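Local coordinates for Di-haem cytochrome c peroxidase family protein (Burkholderia thailandensis E264, PDB 6NX0) that carries two covalently bound c-type haems, forms an unusually stable bis-Fe(IV) state, and probably works as a peroxidase, at residues A[328-333]-A[384-389]. Sequence-based numbering, arbitrary orientation.
Sequences AVPRNR and NGVFDT
Asn-384 and Asn-332 meet through different first torsions: CG of Asn-384 stands between its own backbone N and carbonyl carbon (chi1 61°), whereas CG of Asn-332 lies anti to its backbone N (chi1 -179°). Each amide nitrogen donates to a main-chain carbonyl of the other loop. Asn-332 ND2 reaches Asn-384 O at 2.8 Å in a nearly straight bond (175° at the hydrogen), with the acceptor in its amide plane; Pro-144 O is a second partner of the same nitrogen. Asn-384 ND2 gives a more bent bond to Pro-330 O at 2.8 Å, and it also donates to a water, 3.0 Å from ND2, which accepts from Asn-332 N as well. The amide oxygen of Asn-384 turns back on its own loop: OD1 lies 3.1 Å from Val-386 N, the donor standing above the carbonyl plane, which makes an Asx turn. Val-386 CG2 packs 3.5 Å from Pro-330 O, the oxygen that Asn-384 ND2 grips, and its CG1 lies over the centre of the Phe-387 ring. Among the apolar pairs, the side chains of Pro-330 and Phe-387 cross at about a right angle, Pro-330 CD coming 3.6 Å from Phe-387 CZ, and Val-329 CG2 approaches Val-386 CG1. The side chains of Val-329 and Asn-384 run past one another in opposite senses, while Val-329 also touches a haem c. The second loop follows directly on the haem-binding Met-382 and His-383. ND2 donates and OD1 accepts, which should set the flip of the Asn-384 amide; the two inter-loop bonds join the haem-lining loop of Val-329 to the chain leading into helix 390-399.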
loop_
_atom_site.group_PDB
_atom_site.type_symbol
_atom_site.label_atom_id
_atom_site.label_comp_id
_atom_site.label_asym_id
_atom_site.label_seq_id
_atom_site.Cartn_x
_atom_site.Cartn_y
_atom_site.Cartn_z
ATOM N N ALA A 328 -12.349 6.780 6.262
ATOM C CA ALA A 328 -12.678 6.613 7.681
ATOM C C ALA A 328 -13.112 5.182 8.023
ATOM O O ALA A 328 -14.169 4.946 8.608
ATOM C CB ALA A 328 -13.760 7.615 8.097
ATOM N N VAL A 329 -12.264 4.215 7.699
ATOM C CA VAL A 329 -12.584 2.847 8.118
ATOM C C VAL A 329 -12.634 2.749 9.645
ATOM O O VAL A 329 -12.055 3.587 10.365
ATOM C CB VAL A 329 -11.612 1.808 7.531
ATOM C CG1 VAL A 329 -11.580 1.885 6.026
ATOM C CG2 VAL A 329 -10.233 1.947 8.142
ATOM N N PRO A 330 -13.335 1.753 10.184
ATOM C CA PRO A 330 -13.510 1.667 11.638
ATOM C C PRO A 330 -12.197 1.490 12.382
ATOM O O PRO A 330 -11.231 0.919 11.872
ATOM C CB PRO A 330 -14.406 0.440 11.820
ATOM C CG PRO A 330 -15.121 0.307 10.493
ATOM C CD PRO A 330 -14.107 0.725 9.476
ATOM N N ARG A 331 -12.193 1.978 13.623
ATOM C CA ARG A 331 -11.044 1.807 14.499
ATOM C C ARG A 331 -10.778 0.331 14.766
ATOM O O ARG A 331 -11.695 -0.453 15.048
ATOM C CB ARG A 331 -11.304 2.535 15.814
ATOM C CG ARG A 331 -10.095 2.615 16.767
ATOM C CD ARG A 331 -10.493 3.519 17.911
ATOM N NE ARG A 331 -9.489 3.792 18.939
ATOM C CZ ARG A 331 -8.616 4.790 18.894
ATOM N NH1 ARG A 331 -8.540 5.577 17.816
ATOM N NH2 ARG A 331 -7.800 5.010 19.926
ATOM N N ASN A 332 -9.505 -0.046 14.697
ATOM C CA ASN A 332 -9.077 -1.380 15.104
ATOM C C ASN A 332 -8.739 -1.295 16.584
ATOM O O ASN A 332 -7.667 -0.812 16.957
ATOM C CB ASN A 332 -7.882 -1.857 14.288
ATOM C CG ASN A 332 -7.441 -3.248 14.689
ATOM O OD1 ASN A 332 -7.821 -3.736 15.749
ATOM N ND2 ASN A 332 -6.653 -3.893 13.856
ATOM N N ARG A 333 -9.671 -1.741 17.425
ATOM C CA ARG A 333 -9.521 -1.561 18.855
ATOM C C ARG A 333 -8.471 -2.491 19.449
ATOM O O ARG A 333 -8.117 -2.327 20.631
ATOM C CB ARG A 333 -10.879 -1.747 19.534
ATOM C CG ARG A 333 -11.906 -0.695 19.092
ATOM C CD ARG A 333 -13.323 -1.065 19.518
ATOM N NE ARG A 333 -13.678 -2.363 18.952
ATOM C CZ ARG A 333 -14.754 -3.075 19.273
ATOM N NH1 ARG A 333 -15.623 -2.620 20.163
ATOM N NH2 ARG A 333 -14.954 -4.249 18.687
ATOM N N ASN A 384 -5.210 -0.309 8.871
ATOM C CA ASN A 384 -5.191 -0.733 10.262
ATOM C C ASN A 384 -5.573 -2.194 10.435
ATOM O O ASN A 384 -5.724 -2.645 11.578
ATOM C CB ASN A 384 -6.113 0.141 11.091
ATOM C CG ASN A 384 -7.559 0.056 10.640
ATOM O OD1 ASN A 384 -7.872 -0.614 9.673
ATOM N ND2 ASN A 384 -8.444 0.747 11.353
ATOM N N GLY A 385 -5.729 -2.942 9.341
ATOM C CA GLY A 385 -6.046 -4.359 9.451
ATOM C C GLY A 385 -7.417 -4.656 10.019
ATOM O O GLY A 385 -7.659 -5.772 10.485
ATOM N N VAL A 386 -8.332 -3.679 10.016
ATOM C CA VAL A 386 -9.555 -3.822 10.808
ATOM C C VAL A 386 -10.470 -4.924 10.284
ATOM O O VAL A 386 -11.170 -5.562 11.082
ATOM C CB VAL A 386 -10.310 -2.478 10.908
ATOM C CG1 VAL A 386 -10.925 -2.012 9.578
ATOM C CG2 VAL A 386 -11.403 -2.574 11.974
ATOM N N PHE A 387 -10.482 -5.182 8.980
ATOM C CA PHE A 387 -11.364 -6.195 8.403
ATOM C C PHE A 387 -10.587 -7.472 8.129
ATOM O O PHE A 387 -9.446 -7.418 7.670
ATOM C CB PHE A 387 -11.986 -5.709 7.098
ATOM C CG PHE A 387 -12.863 -4.511 7.254
ATOM C CD1 PHE A 387 -13.853 -4.475 8.231
ATOM C CD2 PHE A 387 -12.694 -3.414 6.446
ATOM C CE1 PHE A 387 -14.663 -3.354 8.376
ATOM C CE2 PHE A 387 -13.510 -2.301 6.595
ATOM C CZ PHE A 387 -14.479 -2.283 7.554
ATOM N N ASP A 388 -11.209 -8.627 8.401
ATOM C CA ASP A 388 -10.551 -9.903 8.136
ATOM C C ASP A 388 -11.153 -10.659 6.962
ATOM O O ASP A 388 -10.660 -11.741 6.631
ATOM C CB ASP A 388 -10.515 -10.804 9.391
ATOM C CG ASP A 388 -11.875 -11.287 9.847
ATOM O OD1 ASP A 388 -12.900 -10.947 9.250
ATOM O OD2 ASP A 388 -11.912 -12.045 10.851
ATOM N N THR A 389 -12.130 -10.082 6.255
ATOM C CA THR A 389 -12.607 -10.665 5.012
ATOM C C THR A 389 -12.738 -9.588 3.956
ATOM O O THR A 389 -13.098 -8.450 4.260
ATOM C CB THR A 389 -13.969 -11.349 5.135
ATOM O OG1 THR A 389 -14.975 -10.360 5.346
ATOM C CG2 THR A 389 -13.989 -12.366 6.291
HETATM O O HOH W 1 -7.422 2.064 13.804
#